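Local coordinates for protein carbohydrate deacetylase Agd3 (Neosartorya fumigata, PDB 6NWZ) that removes acetyl groups from the exopolysaccharide galactosaminogalactan as a zinc-binding carbohydrate de-N-acetylase required for Aspergillus fumigatus biofilm formation, at residues S151-A156 with Q230-T235; G326-D331 with T389-E394; A422-S427 with T591-E596. All blocks are in the same frame, centred on the assembly; numbering follows the deposited sequence.

Contact 1: S151-A156 with Q230-T235; sequences SDFPTA and QHAWIT
Phe153 lays its ring against Ala232, a simple case of a loop aromatic seated on the flank of a helix. Followed outward, its CB lies 4.1 Å from Thr235 CG2, one helical turn beyond Ala232. CG and CD1 pass near the carbonyl oxygen of Ala232, CG at 3.9 Å from Ala232 O, and CD2 comes beside the CA and CB of the same residue. At the far end CE2 approaches Ala232 CB to 3.7 Å, with CZ close by. The methyl carbon CB of Ala232 thus stands over one face, 4.0 Å from the centroid and 25° off the ring normal, a CH-pi contact nearer the CE2-CZ side than the middle of the ring. The torsion chi1 of 38° sets CG between the backbone N and the carbonyl carbon, which swings the ring toward the helix. Met212 and Ile185, on strands 209-214 and 182-188, also touch the ring, placing it between helix and strands.

The chain then turns: Ala156 N bonds back to Phe153 O at 3.1 Å, Thr155 OG1 lies against Thr235 CG2, and Ala156 CB meets Thr235 from the side of its hydroxyl. Thr235 OG1 donates to His231 O at 2.6 Å, so the hydroxyl is occupied within its own helix and only van der Waals packing joins it to Ala156. The His231 imidazole turns from the loop and hydrogen-bonds to Tyr47 OH and Leu536 O. Phe153 and the short 3-10 turn after it thus pack on helix 224-237, in the buried interior of the region assigned to the CBM87 carbohydrate-binding family.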
ATOM      1  N   SER A 151     -15.733  12.445 -16.281  1.00 29.51           N
ATOM      2  CA  SER A 151     -15.141  13.088 -17.449  1.00 28.18           C
ATOM      3  C   SER A 151     -14.299  14.309 -17.102  1.00 34.05           C
ATOM      4  O   SER A 151     -13.544  14.776 -17.960  1.00 29.87           O
ATOM      5  CB  SER A 151     -16.238  13.490 -18.432  1.00 24.30           C
ATOM      6  OG  SER A 151     -17.099  14.455 -17.853  1.00 35.36           O
ATOM      7  N   ASP A 152     -14.406  14.841 -15.886  1.00 30.67           N
ATOM      8  CA  ASP A 152     -13.593  15.980 -15.488  1.00 34.01           C
ATOM      9  C   ASP A 152     -12.234  15.573 -14.935  1.00 47.96           C
ATOM     10  O   ASP A 152     -11.363  16.436 -14.770  1.00 46.17           O
ATOM     11  CB  ASP A 152     -14.339  16.828 -14.451  1.00 43.79           C
ATOM     12  CG  ASP A 152     -15.603  17.459 -15.012  1.00 42.71           C
ATOM     13  OD1 ASP A 152     -15.505  18.537 -15.634  1.00 49.21           O
ATOM     14  OD2 ASP A 152     -16.695  16.875 -14.842  1.00 45.45           O
ATOM     15  N   PHE A 153     -12.028  14.288 -14.653  1.00 46.58           N
ATOM     16  CA  PHE A 153     -10.750  13.779 -14.158  1.00 35.68           C
ATOM     17  C   PHE A 153     -10.516  12.397 -14.754  1.00 38.46           C
ATOM     18  O   PHE A 153     -10.470  11.387 -14.039  1.00 35.08           O
ATOM     19  CB  PHE A 153     -10.734  13.747 -12.627  1.00 38.46           C
ATOM     20  CG  PHE A 153     -12.047  13.340 -12.012  1.00 32.09           C
ATOM     21  CD1 PHE A 153     -13.015  14.292 -11.715  1.00 34.64           C
ATOM     22  CD2 PHE A 153     -12.312  12.011 -11.723  1.00 27.46           C
ATOM     23  CE1 PHE A 153     -14.225  13.923 -11.147  1.00 38.86           C
ATOM     24  CE2 PHE A 153     -13.522  11.634 -11.156  1.00 39.99           C
ATOM     25  CZ  PHE A 153     -14.478  12.591 -10.867  1.00 36.28           C
ATOM     26  N   PRO A 154     -10.349  12.319 -16.077  1.00 38.46           N
ATOM     27  CA  PRO A 154     -10.285  10.998 -16.722  1.00 22.62           C
ATOM     28  C   PRO A 154      -9.025  10.212 -16.397  1.00 23.11           C
ATOM     29  O   PRO A 154      -9.064   8.975 -16.414  1.00 39.20           O
ATOM     30  CB  PRO A 154     -10.374  11.334 -18.216  1.00 24.02           C
ATOM     31  CG  PRO A 154      -9.848  12.729 -18.319  1.00 25.66           C
ATOM     32  CD  PRO A 154     -10.255  13.420 -17.053  1.00 23.90           C
ATOM     33  N   THR A 155      -7.909  10.880 -16.099  1.00 39.31           N
ATOM     34  CA  THR A 155      -6.695  10.143 -15.768  1.00 39.34           C
ATOM     35  C   THR A 155      -6.744   9.527 -14.376  1.00 33.36           C
ATOM     36  O   THR A 155      -5.834   8.771 -14.021  1.00 37.29           O
ATOM     37  CB  THR A 155      -5.463  11.050 -15.894  1.00 24.68           C
ATOM     38  OG1 THR A 155      -5.658  12.238 -15.121  1.00 52.09           O
ATOM     39  CG2 THR A 155      -5.223  11.430 -17.342  1.00 26.19           C
ATOM     40  N   ALA A 156      -7.777   9.826 -13.583  1.00 38.10           N
ATOM     41  CA  ALA A 156      -7.902   9.213 -12.266  1.00 26.66           C
ATOM     42  C   ALA A 156      -8.192   7.722 -12.356  1.00 30.38           C
ATOM     43  O   ALA A 156      -7.915   6.991 -11.400  1.00 32.15           O
ATOM     44  CB  ALA A 156      -8.995   9.912 -11.457  1.00 29.46           C
ATOM     45  N   GLN A 230     -10.703   9.998  -2.765  1.00 35.35           N
ATOM     46  CA  GLN A 230      -9.689  11.047  -2.787  1.00 32.78           C
ATOM     47  C   GLN A 230      -8.984  11.130  -4.133  1.00 39.61           C
ATOM     48  O   GLN A 230      -8.461  12.190  -4.493  1.00 37.30           O
ATOM     49  CB  GLN A 230      -8.676  10.819  -1.670  1.00 28.58           C
ATOM     50  CG  GLN A 230      -7.895   9.531  -1.801  1.00 32.69           C
ATOM     51  CD  GLN A 230      -6.927   9.330  -0.658  1.00 44.83           C
ATOM     52  OE1 GLN A 230      -6.731  10.223   0.170  1.00 48.53           O
ATOM     53  NE2 GLN A 230      -6.318   8.150  -0.600  1.00 31.03           N
ATOM     54  N   HIS A 231      -8.969  10.034  -4.895  1.00 35.23           N
ATOM     55  CA  HIS A 231      -8.321  10.049  -6.200  1.00 29.97           C
ATOM     56  C   HIS A 231      -9.072  10.912  -7.205  1.00 33.13           C
ATOM     57  O   HIS A 231      -8.484  11.343  -8.204  1.00 27.17           O
ATOM     58  CB  HIS A 231      -8.175   8.620  -6.718  1.00 18.82           C
ATOM     59  CG  HIS A 231      -7.369   7.742  -5.814  1.00 32.69           C
ATOM     60  ND1 HIS A 231      -6.001   7.865  -5.688  1.00 28.09           N
ATOM     61  CD2 HIS A 231      -7.736   6.741  -4.981  1.00 35.26           C
ATOM     62  CE1 HIS A 231      -5.560   6.970  -4.822  1.00 33.70           C
ATOM     63  NE2 HIS A 231      -6.593   6.275  -4.378  1.00 33.64           N
ATOM     64  N   ALA A 232     -10.352  11.184  -6.962  1.00 38.03           N
ATOM     65  CA  ALA A 232     -11.085  12.083  -7.842  1.00 34.49           C
ATOM     66  C   ALA A 232     -10.635  13.526  -7.648  1.00 38.83           C
ATOM     67  O   ALA A 232     -10.274  14.207  -8.613  1.00 38.45           O
ATOM     68  CB  ALA A 232     -12.587  11.938  -7.603  1.00 21.33           C
ATOM     69  N   TRP A 233     -10.629  14.010  -6.400  1.00 26.33           N
ATOM     70  CA  TRP A 233     -10.321  15.422  -6.195  1.00 29.46           C
ATOM     71  C   TRP A 233      -8.833  15.715  -6.340  1.00 31.49           C
ATOM     72  O   TRP A 233      -8.469  16.831  -6.721  1.00 36.04           O
ATOM     73  CB  TRP A 233     -10.852  15.911  -4.836  1.00 34.70           C
ATOM     74  CG  TRP A 233     -10.191  15.375  -3.587  1.00 31.92           C
ATOM     75  CD1 TRP A 233     -10.677  14.402  -2.763  1.00 25.50           C
ATOM     76  CD2 TRP A 233      -8.958  15.820  -2.996  1.00 37.35           C
ATOM     77  NE1 TRP A 233      -9.816  14.198  -1.710  1.00 37.78           N
ATOM     78  CE2 TRP A 233      -8.753  15.054  -1.829  1.00 33.22           C
ATOM     79  CE3 TRP A 233      -8.002  16.780  -3.346  1.00 41.65           C
ATOM     80  CZ2 TRP A 233      -7.634  15.218  -1.012  1.00 25.35           C
ATOM     81  CZ3 TRP A 233      -6.888  16.940  -2.533  1.00 40.95           C
ATOM     82  CH2 TRP A 233      -6.715  16.163  -1.380  1.00 37.19           C
ATOM     83  N   ILE A 234      -7.964  14.738  -6.073  1.00 33.02           N
ATOM     84  CA  ILE A 234      -6.534  14.947  -6.294  1.00 30.11           C
ATOM     85  C   ILE A 234      -6.238  15.077  -7.783  1.00 36.36           C
ATOM     86  O   ILE A 234      -5.529  15.994  -8.214  1.00 40.84           O
ATOM     87  CB  ILE A 234      -5.714  13.814  -5.654  1.00 28.51           C
ATOM     88  CG1 ILE A 234      -5.834  13.865  -4.131  1.00 28.24           C
ATOM     89  CG2 ILE A 234      -4.256  13.907  -6.089  1.00 23.17           C
ATOM     90  CD1 ILE A 234      -5.102  12.750  -3.429  1.00 22.19           C
ATOM     91  N   THR A 235      -6.775  14.157  -8.593  1.00 29.47           N
ATOM     92  CA  THR A 235      -6.545  14.215 -10.034  1.00 29.40           C
ATOM     93  C   THR A 235      -7.149  15.476 -10.637  1.00 41.13           C
ATOM     94  O   THR A 235      -6.561  16.088 -11.537  1.00 37.42           O
ATOM     95  CB  THR A 235      -7.128  12.979 -10.719  1.00 26.20           C
ATOM     96  OG1 THR A 235      -6.661  11.791 -10.068  1.00 30.00           O
ATOM     97  CG2 THR A 235      -6.712  12.942 -12.179  1.00 22.78           C
TER

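Contact 2: G326-D331 with T389-E394; sequences GGIEYD and TFTHEE. With ZN (zinc ion), chain L.
Thr391 OG1 has two hydrogen-bonding partners: Tyr330 OH donates to it across the contact at 2.8 Å, and Glu406 OE1 on helix 400-417 is the second. The threonine meets the tyrosine at the ring's edge, with Thr391 OG1 3.4 Å from Tyr330 CE2 and Thr391 CB close to the ring plane. A chi1 of 54° directs the Tyr330 ring toward the 389-394 loop. Glu393 CB packs beside the hydroxyl, 3.9 Å from Tyr330 CZ.

On its other branch Thr391 is apolar: its CG2 packs 3.7 Å from Ile328 CB. Ile328 CG1 in turn touches the edge of the Phe390 ring, 3.8 Å from Phe390 CE2, the isoleucine running roughly perpendicular to the phenylalanine. His392 points elsewhere, its NE2 2.4 Å from a zinc ion also bound by Asp256 and His388, a ligand set like that of other metal-dependent polysaccharide deacetylases.

The zinc-bearing loop thus sits between strand 384-387 and helix 400-417, whose Asn410 and Trp413 touch Phe390, while Asn307 of helix 306-313 binds the backbone of both Ile328 and Phe390.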
ATOM      1  N   GLY A 326      20.431 -36.472   9.069  1.00 45.52           N
ATOM      2  CA  GLY A 326      19.295 -35.585   9.157  1.00 44.12           C
ATOM      3  C   GLY A 326      19.739 -34.139   9.148  1.00 55.20           C
ATOM      4  O   GLY A 326      20.915 -33.827   8.965  1.00 56.82           O
ATOM      5  N   GLY A 327      18.773 -33.246   9.348  1.00 51.27           N
ATOM      6  CA  GLY A 327      19.023 -31.820   9.376  1.00 41.89           C
ATOM      7  C   GLY A 327      19.363 -31.316  10.762  1.00 43.12           C
ATOM      8  O   GLY A 327      19.697 -32.081  11.670  1.00 44.63           O
ATOM      9  N   ILE A 328      19.274 -29.997  10.921  1.00 55.02           N
ATOM     10  CA  ILE A 328      19.587 -29.355  12.193  1.00 54.81           C
ATOM     11  C   ILE A 328      18.430 -29.572  13.158  1.00 46.91           C
ATOM     12  O   ILE A 328      17.268 -29.320  12.819  1.00 57.95           O
ATOM     13  CB  ILE A 328      19.872 -27.859  11.990  1.00 53.65           C
ATOM     14  CG1 ILE A 328      21.049 -27.672  11.033  1.00 50.41           C
ATOM     15  CG2 ILE A 328      20.157 -27.185  13.322  1.00 50.34           C
ATOM     16  CD1 ILE A 328      22.307 -28.368  11.487  1.00 45.21           C
ATOM     17  N   GLU A 329      18.745 -30.031  14.365  1.00 60.75           N
ATOM     18  CA  GLU A 329      17.730 -30.393  15.341  1.00 56.29           C
ATOM     19  C   GLU A 329      18.108 -29.840  16.706  1.00 54.22           C
ATOM     20  O   GLU A 329      19.260 -29.956  17.133  1.00 52.89           O
ATOM     21  CB  GLU A 329      17.564 -31.913  15.410  1.00 57.72           C
ATOM     22  CG  GLU A 329      16.168 -32.358  15.776  1.00 82.29           C
ATOM     23  CD  GLU A 329      15.823 -33.710  15.187  1.00 90.31           C
ATOM     24  OE1 GLU A 329      16.643 -34.646  15.308  1.00 83.70           O
ATOM     25  OE2 GLU A 329      14.733 -33.828  14.590  1.00 92.93           O
ATOM     26  N   TYR A 330      17.131 -29.244  17.386  1.00 47.53           N
ATOM     27  CA  TYR A 330      17.332 -28.633  18.695  1.00 49.11           C
ATOM     28  C   TYR A 330      15.971 -28.466  19.357  1.00 59.61           C
ATOM     29  O   TYR A 330      14.927 -28.619  18.718  1.00 62.81           O
ATOM     30  CB  TYR A 330      18.054 -27.286  18.580  1.00 49.03           C
ATOM     31  CG  TYR A 330      17.373 -26.329  17.629  1.00 53.65           C
ATOM     32  CD1 TYR A 330      16.355 -25.489  18.064  1.00 46.65           C
ATOM     33  CD2 TYR A 330      17.736 -26.277  16.288  1.00 49.71           C
ATOM     34  CE1 TYR A 330      15.721 -24.621  17.191  1.00 53.59           C
ATOM     35  CE2 TYR A 330      17.110 -25.414  15.411  1.00 43.73           C
ATOM     36  CZ  TYR A 330      16.104 -24.588  15.865  1.00 53.72           C
ATOM     37  OH  TYR A 330      15.481 -23.731  14.988  1.00 52.11           O
ATOM     38  N   ASP A 331      15.996 -28.149  20.650  1.00 67.29           N
ATOM     39  CA  ASP A 331      14.779 -27.859  21.398  1.00 70.26           C
ATOM     40  C   ASP A 331      14.545 -26.354  21.428  1.00 72.55           C
ATOM     41  O   ASP A 331      15.451 -25.583  21.767  1.00 71.20           O
ATOM     42  CB  ASP A 331      14.863 -28.409  22.822  1.00 81.42           C
ATOM     43  CG  ASP A 331      14.712 -29.915  22.873  1.00 90.81           C
ATOM     44  OD1 ASP A 331      15.705 -30.624  22.608  1.00 98.04           O
ATOM     45  OD2 ASP A 331      13.596 -30.387  23.175  1.00 95.21           O
ATOM     46  N   THR A 389      15.375 -17.982   6.632  1.00 35.77           N
ATOM     47  CA  THR A 389      16.337 -18.665   7.505  1.00 36.90           C
ATOM     48  C   THR A 389      16.311 -20.179   7.323  1.00 39.85           C
ATOM     49  O   THR A 389      15.352 -20.739   6.777  1.00 45.35           O
ATOM     50  CB  THR A 389      16.127 -18.321   8.983  1.00 43.27           C
ATOM     51  OG1 THR A 389      14.905 -18.904   9.457  1.00 54.63           O
ATOM     52  CG2 THR A 389      16.095 -16.818   9.176  1.00 46.22           C
ATOM     53  N   PHE A 390      17.369 -20.852   7.777  1.00 37.00           N
ATOM     54  CA  PHE A 390      17.527 -22.271   7.477  1.00 43.39           C
ATOM     55  C   PHE A 390      16.578 -23.121   8.315  1.00 49.47           C
ATOM     56  O   PHE A 390      15.753 -23.865   7.774  1.00 53.73           O
ATOM     57  CB  PHE A 390      18.985 -22.690   7.691  1.00 37.25           C
ATOM     58  CG  PHE A 390      19.304 -24.072   7.187  1.00 47.54           C
ATOM     59  CD1 PHE A 390      19.202 -24.377   5.840  1.00 46.62           C
ATOM     60  CD2 PHE A 390      19.722 -25.062   8.060  1.00 54.25           C
ATOM     61  CE1 PHE A 390      19.500 -25.650   5.377  1.00 41.91           C
ATOM     62  CE2 PHE A 390      20.022 -26.335   7.604  1.00 42.64           C
ATOM     63  CZ  PHE A 390      19.911 -26.628   6.263  1.00 42.27           C
ATOM     64  N   THR A 391      16.660 -23.006   9.640  1.00 43.44           N
ATOM     65  CA  THR A 391      15.906 -23.870  10.540  1.00 48.42           C
ATOM     66  C   THR A 391      14.681 -23.195  11.137  1.00 44.56           C
ATOM     67  O   THR A 391      13.962 -23.831  11.916  1.00 42.33           O
ATOM     68  CB  THR A 391      16.809 -24.371  11.673  1.00 47.05           C
ATOM     69  OG1 THR A 391      16.960 -23.343  12.660  1.00 47.72           O
ATOM     70  CG2 THR A 391      18.174 -24.725  11.130  1.00 39.94           C
ATOM     71  N   HIS A 392      14.432 -21.929  10.799  1.00 41.56           N
ATOM     72  CA  HIS A 392      13.325 -21.150  11.359  1.00 39.64           C
ATOM     73  C   HIS A 392      13.498 -20.917  12.859  1.00 50.50           C
ATOM     74  O   HIS A 392      12.516 -20.780  13.594  1.00 44.70           O
ATOM     75  CB  HIS A 392      11.972 -21.806  11.066  1.00 42.41           C
ATOM     76  CG  HIS A 392      10.803 -20.903  11.290  1.00 44.34           C
ATOM     77  ND1 HIS A 392      10.384 -20.531  12.551  1.00 44.34           N
ATOM     78  CD2 HIS A 392       9.967 -20.292  10.418  1.00 35.29           C
ATOM     79  CE1 HIS A 392       9.340 -19.730  12.445  1.00 45.00           C
ATOM     80  NE2 HIS A 392       9.066 -19.569  11.162  1.00 40.00           N
ATOM     81  N   GLU A 393      14.746 -20.859  13.322  1.00 62.10           N
ATOM     82  CA  GLU A 393      15.014 -20.587  14.729  1.00 51.26           C
ATOM     83  C   GLU A 393      14.614 -19.161  15.080  1.00 48.74           C
ATOM     84  O   GLU A 393      14.976 -18.212  14.375  1.00 50.71           O
ATOM     85  CB  GLU A 393      16.494 -20.805  15.048  1.00 48.21           C
ATOM     86  CG  GLU A 393      16.875 -20.469  16.491  1.00 43.76           C
ATOM     87  CD  GLU A 393      18.367 -20.595  16.752  1.00 59.34           C
ATOM     88  OE1 GLU A 393      19.123 -20.817  15.784  1.00 63.09           O
ATOM     89  OE2 GLU A 393      18.785 -20.473  17.924  1.00 55.98           O
ATOM     90  N   GLU A 394      13.864 -19.015  16.169  1.00 47.70           N
ATOM     91  CA  GLU A 394      13.509 -17.697  16.673  1.00 49.63           C
ATOM     92  C   GLU A 394      14.750 -17.003  17.218  1.00 48.04           C
ATOM     93  O   GLU A 394      15.557 -17.606  17.931  1.00 50.25           O
ATOM     94  CB  GLU A 394      12.443 -17.821  17.759  1.00 49.92           C
ATOM     95  CG  GLU A 394      11.496 -18.995  17.546  1.00 68.02           C
ATOM     96  CD  GLU A 394      10.106 -18.567  17.122  1.00 76.72           C
ATOM     97  OE1 GLU A 394       9.553 -17.645  17.755  1.00 79.73           O
ATOM     98  OE2 GLU A 394       9.566 -19.156  16.158  1.00 86.21           O
TER
HETATM   99 ZN    ZN L 913       7.871 -18.426   9.430  1.00 54.98          ZN

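Contact 3: A422-S427 with T591-E596; sequences AKWFTS and TITHQE
Gln595 OE1 accepts from both the backbone and the hydroxyl of Ser427. The bond from Ser427 N is 2.8 Å long and nearly straight, at 172°; that from Ser427 OG, on the same face of the amide plane, is longer at 3.3 Å. With CG anti to the backbone N (chi1 -178°), the glutamine chain runs extended to the corner that follows strand 424-426. A return bond ties the segments one residue back: Gln595 N donates to Thr426 OG1 at 3.0 Å, bent to 142°. The Thr426 and Gln595 side chains run antiparallel alongside one another, Thr426 CG2 resting 3.6 Å from Gln595 CB.

Apolar packing surrounds these bonds. Thr426 CG2 also lies against the imidazole of His594, 3.7 Å from His594 CD2, and Thr593 CG2 reaches Trp424 CB at 3.7 Å.

Thr593 is also the N-cap of helix 594-607 and forms a capping box with Glu596: Glu596 N donates to Thr593 OG1, and Thr593 N to Glu596 OE1, both at 3.1 Å. The chemistry implies a helix start whose first amides are shared out among side chains: His594 N goes to Glu301, Gln595 N to Thr426 and Glu596 N to Thr593. Segment 422-427 supplies one acceptor, Thr426 OG1, and its Ser427 receives one, Gln595 OE1, in exchange.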
ATOM      1  N   ALA A 422      16.754 -17.961  -9.868  1.00 47.54           N
ATOM      2  CA  ALA A 422      15.424 -17.701 -10.390  1.00 49.22           C
ATOM      3  C   ALA A 422      15.341 -16.300 -10.982  1.00 48.82           C
ATOM      4  O   ALA A 422      16.122 -15.403 -10.649  1.00 35.36           O
ATOM      5  CB  ALA A 422      14.371 -17.863  -9.294  1.00 35.39           C
ATOM      6  N   LYS A 423      14.378 -16.128 -11.889  1.00 40.55           N
ATOM      7  CA  LYS A 423      14.132 -14.813 -12.466  1.00 30.87           C
ATOM      8  C   LYS A 423      13.849 -13.787 -11.377  1.00 37.39           C
ATOM      9  O   LYS A 423      14.374 -12.667 -11.412  1.00 34.89           O
ATOM     10  CB  LYS A 423      12.969 -14.890 -13.458  1.00 26.36           C
ATOM     11  CG  LYS A 423      12.495 -13.531 -13.949  1.00 39.71           C
ATOM     12  CD  LYS A 423      11.391 -13.647 -14.994  1.00 40.27           C
ATOM     13  CE  LYS A 423      10.204 -14.441 -14.470  1.00 49.65           C
ATOM     14  NZ  LYS A 423       9.044 -14.416 -15.405  1.00 44.16           N
ATOM     15  N   TRP A 424      13.042 -14.163 -10.391  1.00 36.27           N
ATOM     16  CA  TRP A 424      12.639 -13.290  -9.294  1.00 26.67           C
ATOM     17  C   TRP A 424      13.256 -13.835  -8.011  1.00 31.35           C
ATOM     18  O   TRP A 424      12.755 -14.804  -7.433  1.00 38.11           O
ATOM     19  CB  TRP A 424      11.120 -13.218  -9.206  1.00 30.78           C
ATOM     20  CG  TRP A 424      10.489 -12.542 -10.384  1.00 44.47           C
ATOM     21  CD1 TRP A 424      10.906 -11.391 -10.989  1.00 43.08           C
ATOM     22  CD2 TRP A 424       9.333 -12.980 -11.111  1.00 35.48           C
ATOM     23  NE1 TRP A 424      10.078 -11.081 -12.039  1.00 28.79           N
ATOM     24  CE2 TRP A 424       9.104 -12.040 -12.136  1.00 37.10           C
ATOM     25  CE3 TRP A 424       8.471 -14.072 -10.993  1.00 25.25           C
ATOM     26  CZ2 TRP A 424       8.047 -12.159 -13.034  1.00 34.42           C
ATOM     27  CZ3 TRP A 424       7.422 -14.190 -11.889  1.00 42.73           C
ATOM     28  CH2 TRP A 424       7.219 -13.238 -12.895  1.00 36.76           C
ATOM     29  N   PHE A 425      14.344 -13.205  -7.568  1.00 32.03           N
ATOM     30  CA  PHE A 425      15.073 -13.641  -6.388  1.00 28.22           C
ATOM     31  C   PHE A 425      15.594 -12.433  -5.621  1.00 39.00           C
ATOM     32  O   PHE A 425      16.016 -11.440  -6.220  1.00 49.18           O
ATOM     33  CB  PHE A 425      16.239 -14.559  -6.770  1.00 36.00           C
ATOM     34  CG  PHE A 425      17.033 -15.042  -5.596  1.00 45.13           C
ATOM     35  CD1 PHE A 425      16.513 -15.997  -4.740  1.00 35.44           C
ATOM     36  CD2 PHE A 425      18.298 -14.541  -5.348  1.00 30.28           C
ATOM     37  CE1 PHE A 425      17.244 -16.443  -3.656  1.00 46.75           C
ATOM     38  CE2 PHE A 425      19.035 -14.983  -4.268  1.00 31.14           C
ATOM     39  CZ  PHE A 425      18.508 -15.934  -3.421  1.00 42.91           C
ATOM     40  N   THR A 426      15.558 -12.530  -4.293  1.00 38.32           N
ATOM     41  CA  THR A 426      16.031 -11.481  -3.397  1.00 35.49           C
ATOM     42  C   THR A 426      17.294 -11.970  -2.701  1.00 50.10           C
ATOM     43  O   THR A 426      17.270 -13.000  -2.017  1.00 47.69           O
ATOM     44  CB  THR A 426      14.961 -11.111  -2.367  1.00 39.74           C
ATOM     45  OG1 THR A 426      13.815 -10.559  -3.029  1.00 44.27           O
ATOM     46  CG2 THR A 426      15.504 -10.102  -1.373  1.00 30.99           C
ATOM     47  N   SER A 427      18.394 -11.233  -2.875  1.00 53.22           N
ATOM     48  CA  SER A 427      19.684 -11.638  -2.333  1.00 37.69           C
ATOM     49  C   SER A 427      20.138 -10.812  -1.139  1.00 44.69           C
ATOM     50  O   SER A 427      21.011 -11.269  -0.393  1.00 43.37           O
ATOM     51  CB  SER A 427      20.766 -11.571  -3.424  1.00 42.00           C
ATOM     52  OG  SER A 427      20.884 -10.265  -3.970  1.00 61.03           O
ATOM     53  N   THR A 591       3.384  -6.691  -9.261  1.00 41.48           N
ATOM     54  CA  THR A 591       4.142  -7.383  -8.228  1.00 36.57           C
ATOM     55  C   THR A 591       5.629  -7.181  -8.488  1.00 42.59           C
ATOM     56  O   THR A 591       6.090  -7.311  -9.628  1.00 46.30           O
ATOM     57  CB  THR A 591       3.810  -8.880  -8.204  1.00 25.92           C
ATOM     58  OG1 THR A 591       2.427  -9.069  -7.888  1.00 34.84           O
ATOM     59  CG2 THR A 591       4.654  -9.604  -7.169  1.00 27.47           C
ATOM     60  N   ILE A 592       6.373  -6.840  -7.434  1.00 33.93           N
ATOM     61  CA  ILE A 592       7.823  -6.721  -7.505  1.00 43.03           C
ATOM     62  C   ILE A 592       8.427  -7.576  -6.402  1.00 35.93           C
ATOM     63  O   ILE A 592       7.782  -7.882  -5.397  1.00 32.10           O
ATOM     64  CB  ILE A 592       8.302  -5.258  -7.391  1.00 26.49           C
ATOM     65  CG1 ILE A 592       7.838  -4.636  -6.075  1.00 32.79           C
ATOM     66  CG2 ILE A 592       7.776  -4.444  -8.546  1.00 26.35           C
ATOM     67  CD1 ILE A 592       8.171  -3.166  -5.956  1.00 26.88           C
ATOM     68  N   THR A 593       9.683  -7.970  -6.605  1.00 32.76           N
ATOM     69  CA  THR A 593      10.356  -8.816  -5.632  1.00 27.73           C
ATOM     70  C   THR A 593      10.609  -8.048  -4.339  1.00 35.23           C
ATOM     71  O   THR A 593      10.570  -6.815  -4.296  1.00 41.08           O
ATOM     72  CB  THR A 593      11.682  -9.346  -6.179  1.00 28.98           C
ATOM     73  OG1 THR A 593      12.648  -8.288  -6.210  1.00 36.70           O
ATOM     74  CG2 THR A 593      11.496  -9.909  -7.577  1.00 28.76           C
ATOM     75  N   HIS A 594      10.863  -8.806  -3.272  1.00 45.26           N
ATOM     76  CA  HIS A 594      11.185  -8.194  -1.989  1.00 43.91           C
ATOM     77  C   HIS A 594      12.357  -7.234  -2.128  1.00 46.16           C
ATOM     78  O   HIS A 594      12.347  -6.139  -1.556  1.00 37.27           O
ATOM     79  CB  HIS A 594      11.484  -9.287  -0.960  1.00 29.92           C
ATOM     80  CG  HIS A 594      11.937  -8.771   0.371  1.00 34.47           C
ATOM     81  ND1 HIS A 594      11.145  -8.825   1.496  1.00 33.12           N
ATOM     82  CD2 HIS A 594      13.110  -8.216   0.761  1.00 32.36           C
ATOM     83  CE1 HIS A 594      11.806  -8.313   2.521  1.00 44.82           C
ATOM     84  NE2 HIS A 594      13.000  -7.936   2.100  1.00 32.97           N
ATOM     85  N   GLN A 595      13.367  -7.626  -2.911  1.00 49.44           N
ATOM     86  CA  GLN A 595      14.521  -6.765  -3.146  1.00 41.83           C
ATOM     87  C   GLN A 595      14.118  -5.475  -3.853  1.00 48.52           C
ATOM     88  O   GLN A 595      14.553  -4.385  -3.463  1.00 39.45           O
ATOM     89  CB  GLN A 595      15.568  -7.527  -3.956  1.00 34.00           C
ATOM     90  CG  GLN A 595      16.848  -6.760  -4.220  1.00 35.85           C
ATOM     91  CD  GLN A 595      18.011  -7.670  -4.577  1.00 42.09           C
ATOM     92  OE1 GLN A 595      17.962  -8.879  -4.347  1.00 57.39           O
ATOM     93  NE2 GLN A 595      19.063  -7.093  -5.142  1.00 41.66           N
ATOM     94  N   GLU A 596      13.287  -5.580  -4.895  1.00 41.07           N
ATOM     95  CA  GLU A 596      12.806  -4.384  -5.581  1.00 31.42           C
ATOM     96  C   GLU A 596      11.932  -3.541  -4.664  1.00 47.27           C
ATOM     97  O   GLU A 596      12.004  -2.306  -4.683  1.00 43.28           O
ATOM     98  CB  GLU A 596      12.024  -4.769  -6.839  1.00 41.09           C
ATOM     99  CG  GLU A 596      12.865  -5.339  -7.971  1.00 72.77           C
ATOM    100  CD  GLU A 596      12.022  -5.834  -9.134  1.00 85.96           C
ATOM    101  OE1 GLU A 596      11.408  -6.919  -9.015  1.00 76.12           O
ATOM    102  OE2 GLU A 596      11.971  -5.131 -10.167  1.00 90.97           O
TER

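Overall arrangement
The three contacts follow one another along the chain; none nests within or crosses another. Contact 1 closes first, spanning 73 residues rich in strand and joining a loop to helix 224-237 within the CBM87 region. Contact 2 comes next, closing 57 mostly irregular residues so that two loops meet beside a zinc site. Contact 3 makes the longest closure, 163 residues, and ties strand 424-426 to the start of helix 594-607. Contacts 2 and 3 share the deacetylase region, their centres about 25 Å apart, and strand 384-387, which leads into the loop of contact 2, pairs with the strand of contact 3. Contact 1 lies about 52 Å from contact 2, centre to centre, across the middle of the chain.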